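Local atomic coordinates of aldehyde dehydrogenase family protein (Pseudomonas syringae pv. tomato, PDB entry 6X9L), a protein that acts as a long-chain aliphatic aldehyde dehydrogenase, probably oxidising substrates such as octanal with NAD+ as acceptor. Residues Ser262-Leu267 with Thr295-Pro300; Ala337-Val342 with Gln369-Arg374; Glu352-Val357 with Ser383-Ala388; Pro375-Glu380 with Leu397-Tyr402. The protein carries 1 engineered substitution. All coordinates share one frame; numbering follows the deposited sequence.

Contact 1 (Ser262-Leu267 with Thr295-Pro300); sequences SPNILL and TRMIVP
Strands 263-266 and 296-300 run parallel, 19° apart in direction, and are knitted most closely along their middle. N264 carries two rungs of the ladder: its N donates to R296 O at 2.6 Å, nearly along the C=O axis, and its O receives I298 N at 2.5 Å, in an almost straight bond (174° at the hydrogen) that comes from above the carbonyl plane. L266 N then reaches I298 O at 2.8 Å. On the face bearing P263, I265, R296 and I298, the near-extended I298, its CG1 anti to the carbonyl carbon (chi1 -58°), sends CD1 back against P263 CB, 3.5 Å away. The bent chain of R296 lays NH1 beside the same proline, 3.6 Å from P263 CB, where K261 O binds it. On the opposite face N264 and M297 lie side by side, the amide of N264 turning to Q424 and Y447, while L266 divides its branches: CD1 goes to M297 CG (4.0 Å) and CD2 to V299 CG1 (3.8 Å). The pairing loosens at its start, where R296 N makes only a weak 3.4 Å bond to S262 O and the CB of the partly exposed T295 points away from 262-267. Strands 422-424 and 396-402 flank the pair. Helix 272-284, which links the two strands in a beta-alpha-beta unit, packs F272 on L266 and V299, and helix 405-413 lies over P263, I265 and I298.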
loop_
_atom_site.group_PDB
_atom_site.type_symbol
_atom_site.label_atom_id
_atom_site.label_comp_id
_atom_site.label_asym_id
_atom_site.label_seq_id
_atom_site.Cartn_x
_atom_site.Cartn_y
_atom_site.Cartn_z
ATOM N N SER A 262 -1.280 -22.584 1.950
ATOM C CA SER A 262 -0.181 -22.523 2.886
ATOM C C SER A 262 0.466 -23.896 3.025
ATOM O O SER A 262 -0.237 -24.905 3.181
ATOM C CB SER A 262 -0.665 -21.987 4.235
ATOM O OG SER A 262 -1.204 -20.673 4.080
ATOM N N PRO A 263 1.794 -23.982 2.935
ATOM C CA PRO A 263 2.478 -25.271 3.074
ATOM C C PRO A 263 2.724 -25.638 4.528
ATOM O O PRO A 263 2.821 -24.787 5.412
ATOM C CB PRO A 263 3.805 -25.043 2.339
ATOM C CG PRO A 263 4.075 -23.579 2.513
ATOM C CD PRO A 263 2.705 -22.897 2.536
ATOM N N ASN A 264 2.813 -26.945 4.759
ATOM C CA ASN A 264 3.232 -27.522 6.032
ATOM C C ASN A 264 4.369 -28.493 5.708
ATOM O O ASN A 264 4.126 -29.593 5.191
ATOM C CB ASN A 264 2.063 -28.211 6.732
ATOM C CG ASN A 264 2.391 -28.640 8.147
ATOM O OD1 ASN A 264 3.438 -28.283 8.692
ATOM N ND2 ASN A 264 1.492 -29.405 8.754
ATOM N N ILE A 265 5.606 -28.066 5.978
ATOM C CA ILE A 265 6.790 -28.894 5.769
ATOM C C ILE A 265 7.083 -29.660 7.052
ATOM O O ILE A 265 7.328 -29.057 8.101
ATOM C CB ILE A 265 8.018 -28.058 5.373
ATOM C CG1 ILE A 265 7.860 -27.375 4.008
ATOM C CG2 ILE A 265 9.262 -28.944 5.368
ATOM C CD1 ILE A 265 9.088 -26.543 3.621
ATOM N N LEU A 266 7.075 -30.987 6.965
ATOM C CA LEU A 266 7.620 -31.840 8.008
ATOM C C LEU A 266 9.069 -32.157 7.630
ATOM O O LEU A 266 9.328 -32.868 6.652
ATOM C CB LEU A 266 6.775 -33.105 8.179
ATOM C CG LEU A 266 5.452 -32.864 8.927
ATOM C CD1 LEU A 266 4.636 -31.679 8.324
ATOM C CD2 LEU A 266 4.604 -34.129 8.989
ATOM N N LEU A 267 10.003 -31.586 8.389
ATOM C CA LEU A 267 11.416 -31.871 8.235
ATOM C C LEU A 267 11.719 -33.300 8.693
ATOM O O LEU A 267 10.986 -33.868 9.510
ATOM C CB LEU A 267 12.230 -30.864 9.048
ATOM C CG LEU A 267 12.097 -29.410 8.578
ATOM C CD1 LEU A 267 12.687 -28.475 9.579
ATOM C CD2 LEU A 267 12.766 -29.201 7.223
ATOM N N THR A 295 -2.844 -26.529 3.899
ATOM C CA THR A 295 -3.487 -27.533 3.060
ATOM C C THR A 295 -2.539 -28.254 2.095
ATOM O O THR A 295 -2.997 -29.121 1.338
ATOM C CB THR A 295 -4.603 -26.873 2.260
ATOM O OG1 THR A 295 -4.084 -25.677 1.677
ATOM C CG2 THR A 295 -5.756 -26.524 3.164
ATOM N N ARG A 296 -1.255 -27.904 2.078
ATOM C CA ARG A 296 -0.228 -28.671 1.373
ATOM C C ARG A 296 0.776 -29.148 2.415
ATOM O O ARG A 296 1.563 -28.346 2.930
ATOM C CB ARG A 296 0.473 -27.833 0.298
ATOM C CG ARG A 296 -0.372 -27.495 -0.915
ATOM C CD ARG A 296 -0.052 -26.113 -1.430
ATOM N NE ARG A 296 1.252 -26.056 -2.068
ATOM C CZ ARG A 296 2.234 -25.227 -1.719
ATOM N NH1 ARG A 296 2.074 -24.351 -0.740
ATOM N NH2 ARG A 296 3.383 -25.267 -2.372
ATOM N N MET A 297 0.735 -30.443 2.738
ATOM C CA MET A 297 1.636 -31.040 3.720
ATOM C C MET A 297 2.808 -31.677 2.982
ATOM O O MET A 297 2.613 -32.599 2.176
ATOM C CB MET A 297 0.906 -32.067 4.587
ATOM C CG MET A 297 1.725 -32.560 5.752
ATOM S SD MET A 297 0.906 -33.830 6.734
ATOM C CE MET A 297 0.002 -32.807 7.907
ATOM N N ILE A 298 4.016 -31.190 3.260
ATOM C CA ILE A 298 5.205 -31.519 2.477
ATOM C C ILE A 298 6.130 -32.363 3.348
ATOM O O ILE A 298 6.581 -31.917 4.415
ATOM C CB ILE A 298 5.889 -30.248 1.960
ATOM C CG1 ILE A 298 4.877 -29.472 1.109
ATOM C CG2 ILE A 298 7.120 -30.583 1.141
ATOM C CD1 ILE A 298 5.167 -27.996 1.003
ATOM N N VAL A 299 6.401 -33.588 2.895
ATOM C CA VAL A 299 6.986 -34.623 3.750
ATOM C C VAL A 299 7.980 -35.439 2.944
ATOM O O VAL A 299 7.893 -35.530 1.712
ATOM C CB VAL A 299 5.896 -35.550 4.338
ATOM C CG1 VAL A 299 4.959 -34.773 5.251
ATOM C CG2 VAL A 299 5.092 -36.202 3.227
ATOM N N PRO A 300 8.964 -36.040 3.632
ATOM C CA PRO A 300 9.978 -36.864 2.946
ATOM C C PRO A 300 9.365 -38.062 2.232
ATOM O O PRO A 300 8.499 -38.749 2.771
ATOM C CB PRO A 300 10.899 -37.317 4.089
ATOM C CG PRO A 300 10.702 -36.310 5.165
ATOM C CD PRO A 300 9.270 -35.863 5.063
#

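Contact 2 (Ala337-Val342 with Gln369-Arg374); sequences AQFHRV and QGFYTR
Q338 OE1 is the best-held side-chain oxygen here, and one bond grips it: R341 NH2 donates from the next turn of the same helix over 2.5 Å, somewhat bent at 142°. The other end of that amide, NE2, makes a weak bond to F393 O. This polar pair stands apart from 369-374, and no hydrogen bond joins the two segments, which meet through F339. Its CG is anti to the backbone N (chi1 174°), so the ring reaches from the helix into the angle formed by F371 and T373. T373 OG1 sits at the rim of the ring near its plane, 3.2 Å from F339 CD1 and almost as near CE1, so that C-H groups face a hydroxyl oxygen. F371 O approaches the same ring obliquely, 3.5 Å from F339 CD1. The two phenyl groups are neither stacked nor edge-to-face: their planes make 37° and their centroids are 5.6 Å apart, with F339 CB against F371 CB at 3.8 Å. T373 keeps OG1 beside its own backbone N, which turns the methyl CG2 to V342 CG1, 4.1 Å away. F371, which meets F339 with both its carbonyl and its ring, centres an inverse gamma turn, with a weak bond from Y372 N to G370 O. The first turns of helix 336-351 thus rest on the loop running from strand 355-358 to strand 376-379, and that loop is tied further by backbone bonds of F371 to P39 and I333 and by the carboxylate of E42 at G370 N.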
loop_
_atom_site.group_PDB
_atom_site.type_symbol
_atom_site.label_atom_id
_atom_site.label_comp_id
_atom_site.label_asym_id
_atom_site.label_seq_id
_atom_site.Cartn_x
_atom_site.Cartn_y
_atom_site.Cartn_z
ATOM N N ALA A 337 -23.152 -22.297 -2.552
ATOM C CA ALA A 337 -22.119 -21.956 -3.525
ATOM C C ALA A 337 -20.766 -22.560 -3.149
ATOM O O ALA A 337 -20.130 -23.239 -3.963
ATOM C CB ALA A 337 -22.010 -20.440 -3.664
ATOM N N GLN A 338 -20.318 -22.352 -1.909
ATOM C CA GLN A 338 -19.034 -22.926 -1.508
ATOM C C GLN A 338 -19.051 -24.455 -1.556
ATOM O O GLN A 338 -18.069 -25.081 -1.979
ATOM C CB GLN A 338 -18.641 -22.459 -0.108
ATOM C CG GLN A 338 -17.220 -22.837 0.241
ATOM C CD GLN A 338 -16.235 -22.226 -0.725
ATOM O OE1 GLN A 338 -16.429 -21.104 -1.190
ATOM N NE2 GLN A 338 -15.187 -22.966 -1.060
ATOM N N PHE A 339 -20.148 -25.071 -1.103
ATOM C CA PHE A 339 -20.277 -26.524 -1.147
ATOM C C PHE A 339 -19.973 -27.054 -2.534
ATOM O O PHE A 339 -19.213 -28.016 -2.691
ATOM C CB PHE A 339 -21.684 -26.949 -0.727
ATOM C CG PHE A 339 -21.951 -28.426 -0.881
ATOM C CD1 PHE A 339 -21.333 -29.352 -0.045
ATOM C CD2 PHE A 339 -22.831 -28.900 -1.859
ATOM C CE1 PHE A 339 -21.573 -30.712 -0.175
ATOM C CE2 PHE A 339 -23.085 -30.284 -1.996
ATOM C CZ PHE A 339 -22.436 -31.188 -1.145
ATOM N N HIS A 340 -20.581 -26.439 -3.558
ATOM C CA HIS A 340 -20.441 -26.932 -4.925
ATOM C C HIS A 340 -19.046 -26.677 -5.468
ATOM O O HIS A 340 -18.545 -27.445 -6.302
ATOM C CB HIS A 340 -21.456 -26.266 -5.840
ATOM C CG HIS A 340 -22.867 -26.643 -5.552
ATOM N ND1 HIS A 340 -23.312 -27.945 -5.613
ATOM C CD2 HIS A 340 -23.941 -25.890 -5.222
ATOM C CE1 HIS A 340 -24.600 -27.980 -5.325
ATOM N NE2 HIS A 340 -25.007 -26.745 -5.090
ATOM N N ARG A 341 -18.430 -25.581 -5.045
ATOM C CA ARG A 341 -17.074 -25.291 -5.479
ATOM C C ARG A 341 -16.114 -26.361 -4.962
ATOM O O ARG A 341 -15.383 -26.980 -5.743
ATOM C CB ARG A 341 -16.684 -23.881 -5.019
ATOM C CG ARG A 341 -16.411 -22.920 -6.170
ATOM C CD ARG A 341 -17.016 -21.531 -5.975
ATOM N NE ARG A 341 -16.831 -21.004 -4.634
ATOM C CZ ARG A 341 -17.553 -20.006 -4.137
ATOM N NH1 ARG A 341 -18.481 -19.435 -4.887
ATOM N NH2 ARG A 341 -17.344 -19.575 -2.893
ATOM N N VAL A 342 -16.146 -26.629 -3.651
ATOM C CA VAL A 342 -15.287 -27.657 -3.056
ATOM C C VAL A 342 -15.502 -29.004 -3.744
ATOM O O VAL A 342 -14.545 -29.700 -4.118
ATOM C CB VAL A 342 -15.553 -27.753 -1.545
ATOM C CG1 VAL A 342 -14.769 -28.886 -0.952
ATOM C CG2 VAL A 342 -15.179 -26.447 -0.886
ATOM N N GLN A 369 -29.285 -33.787 4.283
ATOM C CA GLN A 369 -29.695 -32.388 4.338
ATOM C C GLN A 369 -28.585 -31.550 4.986
ATOM O O GLN A 369 -28.105 -31.890 6.074
ATOM C CB GLN A 369 -30.996 -32.263 5.132
ATOM C CG GLN A 369 -31.900 -31.161 4.659
ATOM C CD GLN A 369 -32.757 -30.616 5.779
ATOM O OE1 GLN A 369 -32.466 -30.847 6.953
ATOM N NE2 GLN A 369 -33.812 -29.883 5.432
ATOM N N GLY A 370 -28.177 -30.469 4.324
ATOM C CA GLY A 370 -27.074 -29.660 4.802
ATOM C C GLY A 370 -25.801 -29.875 3.990
ATOM O O GLY A 370 -25.525 -30.970 3.480
ATOM N N PHE A 371 -24.997 -28.817 3.882
ATOM C CA PHE A 371 -23.834 -28.822 2.991
ATOM C C PHE A 371 -22.646 -29.549 3.581
ATOM O O PHE A 371 -21.506 -29.095 3.489
ATOM C CB PHE A 371 -23.483 -27.385 2.619
ATOM C CG PHE A 371 -24.621 -26.683 1.943
ATOM C CD1 PHE A 371 -25.226 -27.254 0.817
ATOM C CD2 PHE A 371 -25.154 -25.524 2.474
ATOM C CE1 PHE A 371 -26.304 -26.655 0.211
ATOM C CE2 PHE A 371 -26.238 -24.922 1.873
ATOM C CZ PHE A 371 -26.815 -25.494 0.738
ATOM N N TYR A 372 -22.913 -30.711 4.160
ATOM C CA TYR A 372 -21.891 -31.469 4.859
ATOM C C TYR A 372 -20.936 -32.105 3.854
ATOM O O TYR A 372 -21.369 -32.847 2.968
ATOM C CB TYR A 372 -22.569 -32.523 5.725
ATOM C CG TYR A 372 -23.361 -31.942 6.878
ATOM C CD1 TYR A 372 -22.742 -31.624 8.085
ATOM C CD2 TYR A 372 -24.725 -31.704 6.761
ATOM C CE1 TYR A 372 -23.456 -31.094 9.140
ATOM C CE2 TYR A 372 -25.443 -31.182 7.806
ATOM C CZ TYR A 372 -24.802 -30.876 8.990
ATOM O OH TYR A 372 -25.516 -30.347 10.024
ATOM N N THR A 373 -19.644 -31.833 3.997
ATOM C CA THR A 373 -18.636 -32.270 3.037
ATOM C C THR A 373 -17.649 -33.215 3.719
ATOM O O THR A 373 -17.281 -33.015 4.876
ATOM C CB THR A 373 -17.909 -31.049 2.434
ATOM O OG1 THR A 373 -18.804 -30.331 1.572
ATOM C CG2 THR A 373 -16.702 -31.467 1.632
ATOM N N ARG A 374 -17.229 -34.244 3.026
ATOM C CA ARG A 374 -16.360 -35.233 3.665
ATOM C C ARG A 374 -14.937 -34.692 3.787
ATOM O O ARG A 374 -14.420 -34.121 2.828
ATOM C CB ARG A 374 -16.356 -36.524 2.867
ATOM C CG ARG A 374 -17.747 -37.076 2.616
ATOM C CD ARG A 374 -17.762 -38.084 1.471
ATOM N NE ARG A 374 -16.928 -39.253 1.712
ATOM C CZ ARG A 374 -16.553 -40.091 0.751
ATOM N NH1 ARG A 374 -16.927 -39.847 -0.494
ATOM N NH2 ARG A 374 -15.801 -41.159 1.019
#

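Contact 3 (Glu352-Val357 with Ser383-Ala388); sequences EGAKLV and SSMRIA
The carboxylate of E352 is the flat group at the centre, with M385 lying over one side of it, CB 3.5 Å from E352 OE2, and two backbone N-H groups pointing at its oxygens. R386 N donates to E352 OE1 at 2.8 Å and I387 N to E352 OE2 at 3.0 Å, each on a syn lone pair; the second bond is nearly straight, 172° at the hydrogen. The guanidinium of R386 is turned 65° from the carboxylate plane and does not pair with it: R386 NE lies 6.0 Å from E352 OE1 and is salt-bridged to E390. E352 reaches the amides with CG in the crowded position between the backbone N and the carbonyl carbon (chi1 64°) and the chain extended beyond CG. Alongside, the extended M385 passes SD over A354 CB at 4.0 Å and brings CE to 3.7 Å from E352 O. I387 CD1 also meets A354 CB, at 3.9 Å, and both I387 and A354 rest on F378. The chain turns just after E352 at G353, the positive-phi C' residue of a Schellman motif ending helix 336-351. M385 holds the N-cap position of helix 386-389, so the two bonds fall on that helix's first amides, where its positive end would probably stabilise the charged carboxylate. A helix-terminating Schellman turn is thereby joined, through an acidic side chain, to a helix N-terminus.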
loop_
_atom_site.group_PDB
_atom_site.type_symbol
_atom_site.label_atom_id
_atom_site.label_comp_id
_atom_site.label_asym_id
_atom_site.label_seq_id
_atom_site.Cartn_x
_atom_site.Cartn_y
_atom_site.Cartn_z
ATOM N N GLU A 352 -7.492 -35.825 -12.184
ATOM C CA GLU A 352 -6.116 -35.571 -12.568
ATOM C C GLU A 352 -5.170 -36.601 -11.975
ATOM O O GLU A 352 -3.951 -36.457 -12.090
ATOM C CB GLU A 352 -5.701 -34.136 -12.191
ATOM C CG GLU A 352 -5.682 -33.759 -10.720
ATOM C CD GLU A 352 -5.513 -32.239 -10.507
ATOM O OE1 GLU A 352 -5.105 -31.519 -11.451
ATOM O OE2 GLU A 352 -5.796 -31.756 -9.387
ATOM N N GLY A 353 -5.704 -37.651 -11.367
ATOM C CA GLY A 353 -4.903 -38.795 -11.016
ATOM C C GLY A 353 -4.294 -38.788 -9.641
ATOM O O GLY A 353 -3.453 -39.649 -9.355
ATOM N N ALA A 354 -4.680 -37.856 -8.775
ATOM C CA ALA A 354 -4.185 -37.901 -7.411
ATOM C C ALA A 354 -4.656 -39.184 -6.737
ATOM O O ALA A 354 -5.606 -39.834 -7.179
ATOM C CB ALA A 354 -4.661 -36.681 -6.633
ATOM N N LYS A 355 -3.973 -39.560 -5.667
ATOM C CA LYS A 355 -4.397 -40.694 -4.860
ATOM C C LYS A 355 -5.394 -40.211 -3.816
ATOM O O LYS A 355 -5.114 -39.266 -3.076
ATOM C CB LYS A 355 -3.202 -41.364 -4.180
ATOM C CG LYS A 355 -3.575 -42.552 -3.312
ATOM C CD LYS A 355 -2.431 -42.923 -2.395
ATOM C CE LYS A 355 -2.293 -44.424 -2.222
ATOM N NZ LYS A 355 -1.293 -44.745 -1.161
ATOM N N LEU A 356 -6.557 -40.856 -3.767
ATOM C CA LEU A 356 -7.598 -40.543 -2.792
ATOM C C LEU A 356 -7.348 -41.385 -1.551
ATOM O O LEU A 356 -7.799 -42.526 -1.441
ATOM C CB LEU A 356 -8.980 -40.803 -3.378
ATOM C CG LEU A 356 -10.184 -40.412 -2.521
ATOM C CD1 LEU A 356 -10.228 -38.905 -2.349
ATOM C CD2 LEU A 356 -11.478 -40.928 -3.116
ATOM N N VAL A 357 -6.608 -40.812 -0.604
ATOM C CA VAL A 357 -6.286 -41.522 0.629
ATOM C C VAL A 357 -7.547 -41.783 1.440
ATOM O O VAL A 357 -7.683 -42.829 2.085
ATOM C CB VAL A 357 -5.260 -40.720 1.448
ATOM C CG1 VAL A 357 -5.027 -41.367 2.814
ATOM C CG2 VAL A 357 -3.957 -40.543 0.669
ATOM N N SER A 383 2.925 -30.915 -7.791
ATOM C CA SER A 383 2.784 -29.445 -7.622
ATOM C C SER A 383 2.006 -28.799 -8.771
ATOM O O SER A 383 1.433 -27.763 -8.547
ATOM C CB SER A 383 4.090 -28.776 -7.353
ATOM O OG SER A 383 4.358 -28.734 -5.966
ATOM N N SER A 384 2.066 -29.360 -9.965
ATOM C CA SER A 384 1.314 -28.899 -11.141
ATOM C C SER A 384 -0.169 -29.253 -11.042
ATOM O O SER A 384 -0.898 -28.817 -11.909
ATOM C CB SER A 384 1.884 -29.521 -12.348
ATOM O OG SER A 384 1.714 -30.915 -12.288
ATOM N N MET A 385 -0.603 -30.065 -10.086
ATOM C CA MET A 385 -2.019 -30.395 -10.122
ATOM C C MET A 385 -2.876 -29.192 -9.724
ATOM O O MET A 385 -2.441 -28.300 -8.982
ATOM C CB MET A 385 -2.312 -31.582 -9.209
ATOM C CG MET A 385 -1.611 -32.839 -9.627
ATOM S SD MET A 385 -2.160 -34.267 -8.684
ATOM C CE MET A 385 -1.348 -35.594 -9.584
ATOM N N ARG A 386 -4.111 -29.174 -10.246
ATOM C CA ARG A 386 -5.065 -28.133 -9.878
ATOM C C ARG A 386 -5.269 -28.077 -8.369
ATOM O O ARG A 386 -5.240 -26.998 -7.764
ATOM C CB ARG A 386 -6.401 -28.364 -10.586
ATOM C CG ARG A 386 -6.474 -27.816 -11.999
ATOM C CD ARG A 386 -7.909 -27.680 -12.457
ATOM N NE ARG A 386 -8.650 -26.728 -11.634
ATOM C CZ ARG A 386 -9.973 -26.752 -11.482
ATOM N NH1 ARG A 386 -10.687 -27.683 -12.090
ATOM N NH2 ARG A 386 -10.581 -25.853 -10.710
ATOM N N ILE A 387 -5.494 -29.233 -7.741
ATOM C CA ILE A 387 -5.723 -29.236 -6.304
ATOM C C ILE A 387 -4.503 -28.759 -5.511
ATOM O O ILE A 387 -4.641 -28.412 -4.334
ATOM C CB ILE A 387 -6.158 -30.638 -5.844
ATOM C CG1 ILE A 387 -5.132 -31.687 -6.265
ATOM C CG2 ILE A 387 -7.528 -30.987 -6.407
ATOM C CD1 ILE A 387 -5.345 -33.021 -5.586
ATOM N N ALA A 388 -3.310 -28.727 -6.118
ATOM C CA ALA A 388 -2.132 -28.215 -5.428
ATOM C C ALA A 388 -1.936 -26.719 -5.625
ATOM O O ALA A 388 -1.401 -26.049 -4.732
ATOM C CB ALA A 388 -0.868 -28.952 -5.892
#

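Contact 4 (Pro375-Glu380 with Leu397-Tyr402); sequences PTVFSE and LCLIAY
Backbone hydrogen bonds define the pairing of strands 376-379 and 397-402 as parallel, and L397 uses both its amide and its carbonyl in it. L397 N donates to T376 O at 2.8 Å, in the carbonyl plane, and F378 N to L397 O at 2.8 Å, nearly along the C=O axis. The third rung, L399 N to F378 O, is of the same length but more bent, 141° at the hydrogen. Two CA-H...O contacts fill in between, V377 CA to L397 O at 3.4 Å and C398 CA to F378 O at 3.6 Å. Apolar contact is concentrated on L399, whose CD2 crosses V377 CG1 obliquely at 3.7 Å. V377 presents that methyl by holding CG1 anti to the backbone N (chi1 176°). The one polar side chain that joins in is S379, with OG 3.6 Å from L399 CB and hydrogen-bonded to E308. F378, on the face it shares with C398, carries its ring away from this partner toward A354 and L356. Strand 355-358 runs antiparallel along the outer side of 376-379, strand 296-300 lies beyond 397-402, and helix 304-316 packs V307 and E308 on L399.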
loop_
_atom_site.group_PDB
_atom_site.type_symbol
_atom_site.label_atom_id
_atom_site.label_comp_id
_atom_site.label_asym_id
_atom_site.label_seq_id
_atom_site.Cartn_x
_atom_site.Cartn_y
_atom_site.Cartn_z
ATOM N N PRO A 375 -14.285 -34.844 4.942
ATOM C CA PRO A 375 -12.862 -34.474 5.055
ATOM C C PRO A 375 -12.013 -35.321 4.123
ATOM O O PRO A 375 -12.005 -36.548 4.217
ATOM C CB PRO A 375 -12.544 -34.765 6.526
ATOM C CG PRO A 375 -13.864 -34.662 7.220
ATOM C CD PRO A 375 -14.850 -35.229 6.247
ATOM N N THR A 376 -11.282 -34.659 3.222
ATOM C CA THR A 376 -10.648 -35.352 2.108
ATOM C C THR A 376 -9.139 -35.144 2.112
ATOM O O THR A 376 -8.649 -34.027 2.338
ATOM C CB THR A 376 -11.243 -34.899 0.768
ATOM O OG1 THR A 376 -12.652 -35.127 0.793
ATOM C CG2 THR A 376 -10.663 -35.717 -0.373
ATOM N N VAL A 377 -8.415 -36.244 1.862
ATOM C CA VAL A 377 -6.959 -36.257 1.792
ATOM C C VAL A 377 -6.532 -36.891 0.469
ATOM O O VAL A 377 -6.943 -38.012 0.137
ATOM C CB VAL A 377 -6.323 -37.001 2.984
ATOM C CG1 VAL A 377 -4.833 -37.082 2.824
ATOM C CG2 VAL A 377 -6.635 -36.287 4.269
ATOM N N PHE A 378 -5.716 -36.159 -0.286
ATOM C CA PHE A 378 -5.044 -36.634 -1.479
ATOM C C PHE A 378 -3.559 -36.821 -1.199
ATOM O O PHE A 378 -2.947 -36.045 -0.457
ATOM C CB PHE A 378 -5.219 -35.648 -2.641
ATOM C CG PHE A 378 -6.591 -35.624 -3.205
ATOM C CD1 PHE A 378 -7.077 -36.716 -3.905
ATOM C CD2 PHE A 378 -7.408 -34.515 -3.042
ATOM C CE1 PHE A 378 -8.359 -36.700 -4.433
ATOM C CE2 PHE A 378 -8.690 -34.500 -3.575
ATOM C CZ PHE A 378 -9.167 -35.597 -4.264
ATOM N N SER A 379 -2.971 -37.834 -1.826
ATOM C CA SER A 379 -1.539 -38.064 -1.703
ATOM C C SER A 379 -0.951 -38.303 -3.087
ATOM O O SER A 379 -1.663 -38.302 -4.096
ATOM C CB SER A 379 -1.238 -39.244 -0.772
ATOM O OG SER A 379 0.147 -39.318 -0.529
ATOM N N GLU A 380 0.373 -38.448 -3.121
ATOM C CA GLU A 380 1.134 -38.616 -4.385
ATOM C C GLU A 380 0.740 -37.458 -5.287
ATOM O O GLU A 380 0.516 -37.667 -6.466
ATOM C CB GLU A 380 0.900 -39.974 -5.040
ATOM C CG GLU A 380 1.739 -41.079 -4.444
ATOM C CD GLU A 380 1.289 -42.482 -4.780
ATOM O OE1 GLU A 380 0.444 -42.630 -5.680
ATOM O OE2 GLU A 380 1.769 -43.416 -4.127
ATOM N N LEU A 397 -6.903 -31.880 1.947
ATOM C CA LEU A 397 -5.491 -31.780 2.268
ATOM C C LEU A 397 -4.692 -32.533 1.214
ATOM O O LEU A 397 -5.040 -33.667 0.866
ATOM C CB LEU A 397 -5.214 -32.340 3.666
ATOM C CG LEU A 397 -3.746 -32.571 4.059
ATOM C CD1 LEU A 397 -2.971 -31.266 4.026
ATOM C CD2 LEU A 397 -3.636 -33.220 5.420
ATOM N N CYS A 398 -3.637 -31.892 0.702
ATOM C CA CYS A 398 -2.722 -32.499 -0.256
ATOM C C CYS A 398 -1.447 -32.940 0.440
ATOM O O CYS A 398 -0.894 -32.212 1.267
ATOM C CB CYS A 398 -2.370 -31.529 -1.386
ATOM S SG CYS A 398 -3.706 -31.265 -2.559
ATOM N N LEU A 399 -0.993 -34.140 0.098
ATOM C CA LEU A 399 0.275 -34.694 0.556
ATOM C C LEU A 399 1.262 -34.656 -0.603
ATOM O O LEU A 399 0.966 -35.176 -1.683
ATOM C CB LEU A 399 0.083 -36.129 1.038
ATOM C CG LEU A 399 -0.176 -36.411 2.516
ATOM C CD1 LEU A 399 -0.697 -35.198 3.254
ATOM C CD2 LEU A 399 -1.147 -37.574 2.640
ATOM N N ILE A 400 2.424 -34.041 -0.382
ATOM C CA ILE A 400 3.455 -33.886 -1.411
ATOM C C ILE A 400 4.791 -34.387 -0.872
ATOM O O ILE A 400 5.174 -34.066 0.260
ATOM C CB ILE A 400 3.593 -32.421 -1.866
ATOM C CG1 ILE A 400 2.269 -31.901 -2.422
ATOM C CG2 ILE A 400 4.745 -32.268 -2.866
ATOM C CD1 ILE A 400 2.215 -30.394 -2.502
ATOM N N ALA A 401 5.506 -35.157 -1.692
ATOM C CA ALA A 401 6.764 -35.765 -1.286
ATOM C C ALA A 401 7.943 -34.924 -1.749
ATOM O O ALA A 401 7.865 -34.215 -2.757
ATOM C CB ALA A 401 6.902 -37.177 -1.857
ATOM N N TYR A 402 9.044 -35.025 -1.005
ATOM C CA TYR A 402 10.289 -34.359 -1.361
ATOM C C TYR A 402 11.481 -35.274 -1.067
ATOM O O TYR A 402 11.411 -36.166 -0.217
ATOM C CB TYR A 402 10.410 -33.009 -0.634
ATOM C CG TYR A 402 10.643 -33.082 0.868
ATOM C CD1 TYR A 402 11.893 -33.429 1.386
ATOM C CD2 TYR A 402 9.630 -32.760 1.772
ATOM C CE1 TYR A 402 12.118 -33.484 2.754
ATOM C CE2 TYR A 402 9.852 -32.810 3.151
ATOM C CZ TYR A 402 11.095 -33.168 3.632
ATOM O OH TYR A 402 11.337 -33.211 4.988
#

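Contacts 1 and 4 pair strands of one seven-stranded sheet, and contact 3 reaches it through strand 355-358. Contacts 1 and 4 have centres 9 Å apart and join where M297 N meets C398 O (2.8 Å) and Y402 OH meets L266 O (2.6 Å). Contact 3, centred 8 Å from contact 4, touches it through K355 O and S379 N (2.9 Å). The centre of contact 2 is about 20 Å from those of contacts 3 and 4; it uses the start of helix 336-351, whose end leads into contact 3, and its loop runs directly into strand 376-379. The side chain of S262 is about 8 Å from octanal and bonds weakly to S292 O, next to engineered A291 in the pocket. V342 of contact 2 is about 10 Å from NAD.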